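Local coordinates for HcgC (Methanococcus maripaludis S2, PDB 5O4J), which acts as a SAM-dependent C-methyltransferase that probably methylates a pyridinol precursor during biosynthesis of the iron-guanylylpyridinol cofactor of [Fe]-hydrogenase, at residues A[44-50]-A[67-72]; A[126-131]-A[154-158]; A[131-137]-A[148-154]. All coordinates share one frame; numbering follows the deposited sequence.

Interaction 1. Residues A[44-50]-A[67-72]. With SAH (S-adenosyl-L-homocysteine), chain E.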
loop_
_atom_site.group_PDB
_atom_site.type_symbol
_atom_site.label_atom_id
_atom_site.label_comp_id
_atom_site.label_asym_id
_atom_site.label_seq_id
_atom_site.Cartn_x
_atom_site.Cartn_y
_atom_site.Cartn_z
ATOM N N GLN A 44 -3.654 19.457 42.927
ATOM C CA GLN A 44 -3.769 20.375 41.803
ATOM C C GLN A 44 -3.039 19.814 40.596
ATOM O O GLN A 44 -1.818 19.628 40.630
ATOM C CB GLN A 44 -3.208 21.743 42.176
ATOM C CG GLN A 44 -3.309 22.771 41.067
ATOM C CD GLN A 44 -2.657 24.075 41.447
ATOM O OE1 GLN A 44 -1.435 24.196 41.427
ATOM N NE2 GLN A 44 -3.470 25.053 41.823
ATOM N N ALA A 45 -3.783 19.567 39.527
ATOM C CA ALA A 45 -3.223 19.100 38.271
ATOM C C ALA A 45 -3.275 20.230 37.257
ATOM O O ALA A 45 -4.291 20.921 37.141
ATOM C CB ALA A 45 -3.985 17.887 37.739
ATOM N N ILE A 46 -2.175 20.426 36.538
ATOM C CA ILE A 46 -2.121 21.380 35.436
ATOM C C ILE A 46 -1.821 20.611 34.159
ATOM O O ILE A 46 -0.848 19.850 34.095
ATOM C CB ILE A 46 -1.083 22.487 35.686
ATOM C CG1 ILE A 46 -1.572 23.361 36.843
ATOM C CG2 ILE A 46 -0.870 23.322 34.415
ATOM C CD1 ILE A 46 -0.784 24.631 37.083
ATOM N N VAL A 47 -2.676 20.795 33.159
ATOM C CA VAL A 47 -2.566 20.135 31.866
ATOM C C VAL A 47 -2.325 21.214 30.821
ATOM O O VAL A 47 -3.145 22.131 30.672
ATOM C CB VAL A 47 -3.832 19.331 31.539
ATOM C CG1 VAL A 47 -3.719 18.671 30.168
ATOM C CG2 VAL A 47 -4.099 18.307 32.630
ATOM N N PHE A 48 -1.205 21.109 30.104
ATOM C CA PHE A 48 -0.884 22.029 29.018
ATOM C C PHE A 48 -1.367 21.438 27.698
ATOM O O PHE A 48 -1.002 20.309 27.347
ATOM C CB PHE A 48 0.619 22.304 28.947
ATOM C CG PHE A 48 1.154 23.084 30.108
ATOM C CD1 PHE A 48 1.141 24.465 30.099
ATOM C CD2 PHE A 48 1.688 22.430 31.205
ATOM C CE1 PHE A 48 1.633 25.186 31.168
ATOM C CE2 PHE A 48 2.186 23.148 32.275
ATOM C CZ PHE A 48 2.163 24.522 32.254
ATOM N N GLY A 49 -2.184 22.202 26.969
ATOM C CA GLY A 49 -2.656 21.799 25.661
ATOM C C GLY A 49 -4.080 21.284 25.678
ATOM O O GLY A 49 -4.320 20.117 25.989
ATOM N N ALA A 50 -5.032 22.159 25.358
ATOM C CA ALA A 50 -6.446 21.789 25.408
ATOM C C ALA A 50 -6.846 20.945 24.204
ATOM O O ALA A 50 -7.650 20.016 24.328
ATOM C CB ALA A 50 -7.313 23.044 25.491
ATOM N N GLU A 67 -8.307 19.759 42.107
ATOM C CA GLU A 67 -8.419 20.864 41.164
ATOM C C GLU A 67 -7.685 20.491 39.889
ATOM O O GLU A 67 -6.575 19.954 39.940
ATOM C CB GLU A 67 -7.830 22.151 41.742
ATOM C CG GLU A 67 -8.072 23.392 40.894
ATOM C CD GLU A 67 -7.366 24.618 41.447
ATOM O OE1 GLU A 67 -7.819 25.746 41.165
ATOM O OE2 GLU A 67 -6.358 24.452 42.169
ATOM N N VAL A 68 -8.318 20.755 38.748
ATOM C CA VAL A 68 -7.726 20.480 37.447
ATOM C C VAL A 68 -7.770 21.762 36.633
ATOM O O VAL A 68 -8.841 22.350 36.455
ATOM C CB VAL A 68 -8.441 19.338 36.706
ATOM C CG1 VAL A 68 -7.794 19.108 35.339
ATOM C CG2 VAL A 68 -8.390 18.064 37.536
ATOM N N ILE A 69 -6.612 22.190 36.146
ATOM C CA ILE A 69 -6.483 23.394 35.340
ATOM C C ILE A 69 -5.944 23.013 33.973
ATOM O O ILE A 69 -4.932 22.311 33.873
ATOM C CB ILE A 69 -5.550 24.415 36.001
ATOM C CG1 ILE A 69 -6.037 24.749 37.413
ATOM C CG2 ILE A 69 -5.455 25.658 35.132
ATOM C CD1 ILE A 69 -4.971 25.347 38.283
ATOM N N ILE A 70 -6.611 23.486 32.927
ATOM C CA ILE A 70 -6.111 23.402 31.561
ATOM C C ILE A 70 -5.463 24.733 31.226
ATOM O O ILE A 70 -6.063 25.791 31.446
ATOM C CB ILE A 70 -7.242 23.084 30.567
ATOM C CG1 ILE A 70 -7.537 21.580 30.540
ATOM C CG2 ILE A 70 -6.905 23.614 29.156
ATOM C CD1 ILE A 70 -6.819 20.808 29.433
ATOM N N VAL A 71 -4.252 24.685 30.677
ATOM C CA VAL A 71 -3.552 25.876 30.223
ATOM C C VAL A 71 -3.354 25.750 28.727
ATOM O O VAL A 71 -2.886 24.712 28.248
ATOM C CB VAL A 71 -2.200 26.072 30.930
ATOM C CG1 VAL A 71 -1.473 27.300 30.359
ATOM C CG2 VAL A 71 -2.399 26.195 32.429
ATOM N N ASP A 72 -3.720 26.798 27.992
ATOM C CA ASP A 72 -3.452 26.835 26.569
ATOM C C ASP A 72 -3.016 28.231 26.170
ATOM O O ASP A 72 -3.523 29.227 26.694
ATOM C CB ASP A 72 -4.660 26.422 25.739
ATOM C CG ASP A 72 -4.255 25.888 24.375
ATOM O OD1 ASP A 72 -3.875 26.698 23.505
ATOM O OD2 ASP A 72 -4.259 24.651 24.202
HETATM N N SAH E . -0.755 16.008 21.266
HETATM C CA SAH E . -2.118 16.610 21.162
HETATM C CB SAH E . -2.090 17.769 20.167
HETATM C CG SAH E . -1.475 19.023 20.783
HETATM S SD SAH E . -1.566 20.416 19.687
HETATM C C SAH E . -3.137 15.608 20.701
HETATM O O SAH E . -4.325 15.986 20.545
HETATM O OXT SAH E . -2.751 14.452 20.481
HETATM C "C5'" SAH E . -0.881 21.700 20.691
HETATM C "C4'" SAH E . -1.867 22.260 21.710
HETATM O "O4'" SAH E . -1.124 22.903 22.753
HETATM C "C3'" SAH E . -2.743 23.340 21.103
HETATM O "O3'" SAH E . -4.011 23.417 21.774
HETATM C "C2'" SAH E . -1.905 24.575 21.332
HETATM O "O2'" SAH E . -2.636 25.805 21.286
HETATM C "C1'" SAH E . -1.347 24.315 22.711
HETATM N N9 SAH E . -0.050 24.961 22.967
HETATM C C8 SAH E . 0.981 25.086 22.100
HETATM N N7 SAH E . 2.020 25.706 22.714
HETATM C C5 SAH E . 1.646 25.953 23.985
HETATM C C6 SAH E . 2.265 26.571 25.173
HETATM N N6 SAH E . 3.524 27.060 25.106
HETATM N N1 SAH E . 1.532 26.632 26.302
HETATM C C2 SAH E . 0.285 26.143 26.383
HETATM N N3 SAH E . -0.346 25.571 25.344
HETATM C C4 SAH E . 0.284 25.456 24.149
#
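The carboxylate of Asp72 is shared between the backbone N of Ala50 and the two ribose hydroxyls of the bound S-adenosyl-L-homocysteine, just where two parallel strands end. Asp72 OD2 accepts the backbone N of Ala50 at 2.9 Å through its anti lone pair and also receives SAH O3' at 2.7 Å, while SAH O2' donates to Asp72 OD1, likewise at 2.7 Å. Both ribose hydroxyls are thus held by one group, whose CG lies anti to the backbone N (chi1 -155°); the Ala50 bond, with a second one from Gln74 N to OD1, fixes its rotation. Between Ala50 and strand 44-48 comes Gly49, whose backbone angles suit glycine alone, and a beta carbon there would also crowd the ribose O4'.

Behind this site the strands pair in parallel register, the backbone bonds alternating from Ala45 N to Gly49 N. On one face, the branched chains of Ile46 and Val71 meet through their CG2 methyls, and the Phe48 ring lies beside Val71, CD1 to CB 3.8 Å. With CG anti to the carbonyl carbon (chi1 -68°), Phe48 also turns a ring edge to C2 of the adenine. The other face, with Ala45, Val47, Val68 and Ile70, is purely aliphatic: Val47 CG1 meets Ile70 CD1 at 3.8 Å, and Ala58 of helix 54-60 lies over Ile70. Past the strand end, the small Ala50 CB fits against Ile70 CG2. At the opposite end, extended Gln44 and Glu67 run alongside each other; NE2 donates to OE2 (3.0 Å) from above the carboxylate plane, while Asn105 and Ser103 hold the rest of the amide.

A glycine turn after the first strand and an acidic residue closing the second, gripping the ribose diol, are the hallmarks of the Rossmann-like beta-alpha-beta unit of SAM-dependent methyltransferases.

Interaction 2. Residues A[126-131]-A[154-158]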
loop_
_atom_site.group_PDB
_atom_site.type_symbol
_atom_site.label_atom_id
_atom_site.label_comp_id
_atom_site.label_asym_id
_atom_site.label_seq_id
_atom_site.Cartn_x
_atom_site.Cartn_y
_atom_site.Cartn_z
ATOM N N PHE A 126 7.942 24.229 37.865
ATOM C CA PHE A 126 7.093 23.415 38.720
ATOM C C PHE A 126 7.926 22.379 39.461
ATOM O O PHE A 126 9.059 22.062 39.083
ATOM C CB PHE A 126 5.997 22.734 37.889
ATOM C CG PHE A 126 5.193 23.698 37.075
ATOM C CD1 PHE A 126 4.258 24.521 37.684
ATOM C CD2 PHE A 126 5.391 23.810 35.709
ATOM C CE1 PHE A 126 3.521 25.424 36.943
ATOM C CE2 PHE A 126 4.661 24.715 34.962
ATOM C CZ PHE A 126 3.725 25.524 35.580
ATOM N N ASN A 127 7.338 21.843 40.528
ATOM C CA ASN A 127 7.964 20.802 41.341
ATOM C C ASN A 127 6.879 19.814 41.735
ATOM O O ASN A 127 6.500 19.703 42.908
ATOM C CB ASN A 127 8.646 21.404 42.574
ATOM C CG ASN A 127 9.377 20.363 43.408
ATOM O OD1 ASN A 127 9.865 19.359 42.888
ATOM N ND2 ASN A 127 9.440 20.592 44.715
ATOM N N PRO A 128 6.347 19.076 40.768
ATOM C CA PRO A 128 5.232 18.173 41.044
ATOM C C PRO A 128 5.715 16.824 41.564
ATOM O O PRO A 128 6.896 16.483 41.502
ATOM C CB PRO A 128 4.567 18.021 39.669
ATOM C CG PRO A 128 5.711 18.113 38.713
ATOM C CD PRO A 128 6.724 19.059 39.342
ATOM N N LYS A 129 4.762 16.067 42.098
ATOM C CA LYS A 129 5.013 14.665 42.400
ATOM C C LYS A 129 5.199 13.867 41.121
ATOM O O LYS A 129 6.086 13.012 41.036
ATOM C CB LYS A 129 3.845 14.109 43.211
ATOM C CG LYS A 129 3.735 14.701 44.600
ATOM C CD LYS A 129 2.479 14.218 45.296
ATOM C CE LYS A 129 2.330 14.857 46.667
ATOM N NZ LYS A 129 0.959 14.671 47.210
ATOM N N VAL A 130 4.390 14.158 40.107
ATOM C CA VAL A 130 4.365 13.403 38.861
ATOM C C VAL A 130 4.380 14.380 37.693
ATOM O O VAL A 130 3.654 15.381 37.703
ATOM C CB VAL A 130 3.133 12.484 38.785
ATOM C CG1 VAL A 130 3.031 11.796 37.427
ATOM C CG2 VAL A 130 3.197 11.454 39.908
ATOM N N LEU A 131 5.232 14.101 36.712
ATOM C CA LEU A 131 5.272 14.817 35.446
ATOM C C LEU A 131 5.051 13.812 34.327
ATOM O O LEU A 131 5.737 12.790 34.272
ATOM C CB LEU A 131 6.616 15.523 35.257
ATOM C CG LEU A 131 6.871 16.110 33.865
ATOM C CD1 LEU A 131 5.922 17.260 33.606
ATOM C CD2 LEU A 131 8.318 16.556 33.727
ATOM N N LEU A 154 11.455 16.640 30.314
ATOM C CA LEU A 154 11.337 15.755 31.474
ATOM C C LEU A 154 12.345 16.157 32.549
ATOM O O LEU A 154 13.224 15.391 32.940
ATOM C CB LEU A 154 11.542 14.308 31.053
ATOM C CG LEU A 154 10.463 13.710 30.168
ATOM C CD1 LEU A 154 11.063 12.560 29.381
ATOM C CD2 LEU A 154 9.284 13.260 31.023
ATOM N N CYS A 155 12.192 17.381 33.040
ATOM C CA CYS A 155 13.208 17.986 33.894
ATOM C C CYS A 155 12.760 18.217 35.330
ATOM O O CYS A 155 13.554 18.723 36.130
ATOM C CB CYS A 155 13.678 19.312 33.282
ATOM S SG CYS A 155 12.364 20.461 32.881
ATOM N N VAL A 156 11.520 17.885 35.684
ATOM C CA VAL A 156 11.029 18.022 37.050
ATOM C C VAL A 156 10.152 16.818 37.366
ATOM O O VAL A 156 9.800 16.031 36.487
ATOM C CB VAL A 156 10.244 19.335 37.264
ATOM C CG1 VAL A 156 11.163 20.535 37.048
ATOM C CG2 VAL A 156 9.038 19.404 36.346
ATOM N N GLY A 157 9.797 16.682 38.642
ATOM C CA GLY A 157 8.922 15.606 39.064
ATOM C C GLY A 157 9.636 14.423 39.692
ATOM O O GLY A 157 10.668 13.968 39.188
ATOM N N ALA A 158 9.087 13.908 40.793
ATOM C CA ALA A 158 9.668 12.736 41.441
ATOM C C ALA A 158 9.460 11.483 40.598
ATOM O O ALA A 158 10.308 10.582 40.579
ATOM C CB ALA A 158 9.052 12.549 42.826
HETATM O O HOH W 1 11.097 18.282 40.514
#
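The side chains of Val156 and Pro128 cross at about a right angle, the two valine methyls dividing the work. Val156 CG2 sits between the backbone N and the carbonyl carbon (CG1 at chi1 -63°), and from this crowded position it touches both Pro128 CD, at 3.8 Å, and Leu131 CD2, at 3.9 Å. CG1 turns instead to the carbonyl of Phe126, lying 3.3 Å from its O. A beta-branched residue suits the place because it presents two methyls close to the backbone; Ile123 of helix 120-123 packs on it as well.

Leu131, with CG anti to its N (chi1 170°), reaches across the loop backbone: CD2 lies 3.2 Å from Val156 O and then meets the CD2 methyl of Leu154 more loosely. Gly157 passes close by Leu131 CB, where any beta carbon would collide, and its positive phi favours glycine independently. Its CA instead points a hydrogen at Pro128 O, 3.3 Å away and almost straight (169° at H). Ala158 N adds only a weak bond to the same oxygen, and a water joins Gly157 N to Asn127 OD1.

Chemically, then, the loop is fitted to the strand's start and the turn leading into it mainly by methyl packing, with CH...O, weak and water-mediated polar links; Val156 O, buried without any polar partner in the model, probably carries some energetic cost.

Interaction 3. Residues A[131-137]-A[148-154]. With SAH (S-adenosyl-L-homocysteine), chain E.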
loop_
_atom_site.group_PDB
_atom_site.type_symbol
_atom_site.label_atom_id
_atom_site.label_comp_id
_atom_site.label_asym_id
_atom_site.label_seq_id
_atom_site.Cartn_x
_atom_site.Cartn_y
_atom_site.Cartn_z
ATOM N N LEU A 131 5.232 14.101 36.712
ATOM C CA LEU A 131 5.272 14.817 35.446
ATOM C C LEU A 131 5.051 13.812 34.327
ATOM O O LEU A 131 5.737 12.790 34.272
ATOM C CB LEU A 131 6.616 15.523 35.257
ATOM C CG LEU A 131 6.871 16.110 33.865
ATOM C CD1 LEU A 131 5.922 17.260 33.606
ATOM C CD2 LEU A 131 8.318 16.556 33.727
ATOM N N ILE A 132 4.095 14.098 33.442
ATOM C CA ILE A 132 3.877 13.321 32.225
ATOM C C ILE A 132 4.016 14.261 31.042
ATOM O O ILE A 132 3.380 15.318 31.019
ATOM C CB ILE A 132 2.489 12.659 32.202
ATOM C CG1 ILE A 132 2.342 11.703 33.384
ATOM C CG2 ILE A 132 2.265 11.933 30.878
ATOM C CD1 ILE A 132 0.939 11.205 33.591
ATOM N N VAL A 133 4.835 13.877 30.065
ATOM C CA VAL A 133 5.004 14.617 28.820
ATOM C C VAL A 133 4.559 13.714 27.680
ATOM O O VAL A 133 5.004 12.566 27.585
ATOM C CB VAL A 133 6.460 15.073 28.609
ATOM C CG1 VAL A 133 6.643 15.776 27.248
ATOM C CG2 VAL A 133 6.902 15.986 29.733
ATOM N N GLU A 134 3.669 14.215 26.825
ATOM C CA GLU A 134 3.265 13.438 25.672
ATOM C C GLU A 134 4.343 13.527 24.603
ATOM O O GLU A 134 4.772 14.623 24.232
ATOM C CB GLU A 134 1.922 13.909 25.113
ATOM C CG GLU A 134 1.457 13.029 23.958
ATOM C CD GLU A 134 0.043 13.308 23.513
ATOM O OE1 GLU A 134 -0.496 14.376 23.863
ATOM O OE2 GLU A 134 -0.516 12.442 22.811
ATOM N N ASP A 135 4.812 12.365 24.146
ATOM C CA ASP A 135 5.772 12.285 23.048
ATOM C C ASP A 135 5.008 12.383 21.729
ATOM O O ASP A 135 4.225 11.478 21.399
ATOM C CB ASP A 135 6.557 10.976 23.150
ATOM C CG ASP A 135 7.552 10.778 22.020
ATOM O OD1 ASP A 135 7.724 11.679 21.173
ATOM O OD2 ASP A 135 8.176 9.689 21.992
ATOM N N PRO A 136 5.190 13.464 20.957
ATOM C CA PRO A 136 4.455 13.596 19.688
ATOM C C PRO A 136 4.996 12.713 18.578
ATOM O O PRO A 136 4.313 12.529 17.563
ATOM C CB PRO A 136 4.634 15.077 19.335
ATOM C CG PRO A 136 5.969 15.407 19.881
ATOM C CD PRO A 136 6.090 14.614 21.175
ATOM N N LYS A 137 6.205 12.181 18.724
ATOM C CA LYS A 137 6.770 11.336 17.686
ATOM C C LYS A 137 5.954 10.065 17.541
ATOM O O LYS A 137 5.621 9.414 18.535
ATOM C CB LYS A 137 8.210 10.979 18.017
ATOM C CG LYS A 137 9.140 12.176 18.082
ATOM C CD LYS A 137 10.601 11.737 18.218
ATOM C CE LYS A 137 10.840 10.864 19.449
ATOM N NZ LYS A 137 10.491 11.551 20.719
ATOM N N ASP A 148 11.653 17.563 17.618
ATOM C CA ASP A 148 11.144 17.104 18.900
ATOM C C ASP A 148 12.156 17.365 20.009
ATOM O O ASP A 148 13.364 17.208 19.813
ATOM C CB ASP A 148 10.846 15.611 18.827
ATOM C CG ASP A 148 10.459 15.031 20.163
ATOM O OD1 ASP A 148 9.357 15.340 20.655
ATOM O OD2 ASP A 148 11.271 14.275 20.725
ATOM N N ASN A 149 11.660 17.758 21.186
ATOM C CA ASN A 149 12.527 17.918 22.357
ATOM C C ASN A 149 11.852 17.370 23.607
ATOM O O ASN A 149 12.024 17.896 24.712
ATOM C CB ASN A 149 12.916 19.381 22.560
ATOM C CG ASN A 149 11.737 20.246 22.948
ATOM O OD1 ASN A 149 10.590 19.854 22.771
ATOM N ND2 ASN A 149 12.021 21.439 23.486
ATOM N N THR A 150 11.094 16.284 23.445
ATOM C CA THR A 150 10.381 15.667 24.558
ATOM C C THR A 150 11.294 15.394 25.747
ATOM O O THR A 150 10.929 15.661 26.896
ATOM C CB THR A 150 9.730 14.360 24.082
ATOM O OG1 THR A 150 8.683 14.658 23.155
ATOM C CG2 THR A 150 9.154 13.543 25.251
ATOM N N ASP A 151 12.465 14.813 25.490
ATOM C CA ASP A 151 13.355 14.426 26.580
ATOM C C ASP A 151 13.799 15.629 27.396
ATOM O O ASP A 151 13.991 15.517 28.614
ATOM C CB ASP A 151 14.572 13.691 26.022
ATOM C CG ASP A 151 14.213 12.351 25.405
ATOM O OD1 ASP A 151 13.791 11.441 26.146
ATOM O OD2 ASP A 151 14.346 12.212 24.170
ATOM N N LYS A 152 13.973 16.781 26.750
ATOM C CA LYS A 152 14.390 17.980 27.465
ATOM C C LYS A 152 13.288 18.539 28.354
ATOM O O LYS A 152 13.578 19.332 29.256
ATOM C CB LYS A 152 14.863 19.046 26.475
ATOM C CG LYS A 152 16.190 18.703 25.822
ATOM C CD LYS A 152 16.702 19.811 24.926
ATOM C CE LYS A 152 18.092 19.479 24.401
ATOM N NZ LYS A 152 18.647 20.549 23.528
ATOM N N ARG A 153 12.032 18.162 28.114
ATOM C CA ARG A 153 10.929 18.604 28.950
ATOM C C ARG A 153 10.772 17.773 30.218
ATOM O O ARG A 153 10.003 18.162 31.104
ATOM C CB ARG A 153 9.628 18.557 28.138
ATOM C CG ARG A 153 9.668 19.471 26.924
ATOM C CD ARG A 153 8.335 19.501 26.199
ATOM N NE ARG A 153 8.479 19.941 24.813
ATOM C CZ ARG A 153 7.460 20.211 24.002
ATOM N NH1 ARG A 153 6.207 20.099 24.438
ATOM N NH2 ARG A 153 7.695 20.600 22.755
ATOM N N LEU A 154 11.455 16.640 30.314
ATOM C CA LEU A 154 11.337 15.755 31.474
ATOM C C LEU A 154 12.345 16.157 32.549
ATOM O O LEU A 154 13.224 15.391 32.940
ATOM C CB LEU A 154 11.542 14.308 31.053
ATOM C CG LEU A 154 10.463 13.710 30.168
ATOM C CD1 LEU A 154 11.063 12.560 29.381
ATOM C CD2 LEU A 154 9.284 13.260 31.023
HETATM N N SAH E . -0.755 16.008 21.266
HETATM C CA SAH E . -2.118 16.610 21.162
HETATM C CB SAH E . -2.090 17.769 20.167
HETATM C CG SAH E . -1.475 19.023 20.783
HETATM S SD SAH E . -1.566 20.416 19.687
HETATM C C SAH E . -3.137 15.608 20.701
HETATM O O SAH E . -4.325 15.986 20.545
HETATM O OXT SAH E . -2.751 14.452 20.481
HETATM C "C5'" SAH E . -0.881 21.700 20.691
HETATM C "C4'" SAH E . -1.867 22.260 21.710
HETATM O "O4'" SAH E . -1.124 22.903 22.753
HETATM C "C3'" SAH E . -2.743 23.340 21.103
HETATM O "O3'" SAH E . -4.011 23.417 21.774
HETATM C "C2'" SAH E . -1.905 24.575 21.332
HETATM O "O2'" SAH E . -2.636 25.805 21.286
HETATM C "C1'" SAH E . -1.347 24.315 22.711
HETATM N N9 SAH E . -0.050 24.961 22.967
HETATM C C8 SAH E . 0.981 25.086 22.100
HETATM N N7 SAH E . 2.020 25.706 22.714
HETATM C C5 SAH E . 1.646 25.953 23.985
HETATM C C6 SAH E . 2.265 26.571 25.173
HETATM N N6 SAH E . 3.524 27.060 25.106
HETATM N N1 SAH E . 1.532 26.632 26.302
HETATM C C2 SAH E . 0.285 26.143 26.383
HETATM N N3 SAH E . -0.346 25.571 25.344
HETATM C C4 SAH E . 0.284 25.456 24.149
HETATM O O HOH W 2 11.559 10.814 23.236
#
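No sheet pairing joins these backbones: past the strand that carries Leu131 and Val133, Asp135 CA comes to 5.9 Å from Thr150 CA, at the start of a short helical turn that lies alongside. Val133 spreads its methyls over that turn, CG1 against Thr150 CG2 (3.9 Å) and CG2 against Leu154 CD2 (3.8 Å), with Arg153 CB crossing between. The Arg153 guanidinium, whose NE and NH2 both grip Asn149 OD1 side-on, continues to Gly114 O and Asp111.

Farther along, the contact becomes ionic. Lys137 folds back through chi3 -58° and chi4 -60°, bringing NZ between two carboxylates: Asp148 OD2 at 2.8 Å, met from above its plane, and Asp135 OD1, also at 2.8 Å. The Lys137 backbone N reaches that same Asp135 oxygen (2.9 Å) from the other face, closing an Asx turn; Lys164 pairs with OD2. Thr150 OG1 donates to the syn lone pair of Asp148 OD1 at 2.7 Å, which helps to orient the carboxylate. Replacing Lys137 with a methionine would probably leave Asp148 without its lysine partner and Asp135 with Lys164 alone.

Glu134, pointing away from the loop and salt-bridged to Lys29, takes a weak bond from the SAH amino group; Pro136, packed against Asp148 and Thr150, also touches PJL: a ligand pocket at the carboxyl ends of parallel strands, as Rossmann-like folds build it.

Overall arrangement
All three contacts use strands of one mixed sheet, in which strand 108-111 separates strand 42-48 of interaction 1 from strand 130-134, used by the other two. Interactions 1 and 2, with centres about 15 Å apart, still touch over that strand: Phe48 CZ packs on Phe126 CE2 at 3.7 Å. Interactions 2 and 3 share Leu131 and Leu154, their centres about 12 Å apart, and follow one strand and its returning loop from the far end toward the ligands. Interactions 1 and 3 do not touch, their nearest atoms being about 7 Å apart, yet both reach SAH, one at the ribose and adenine, the other at the amino group; interaction 2 stands away from the pocket.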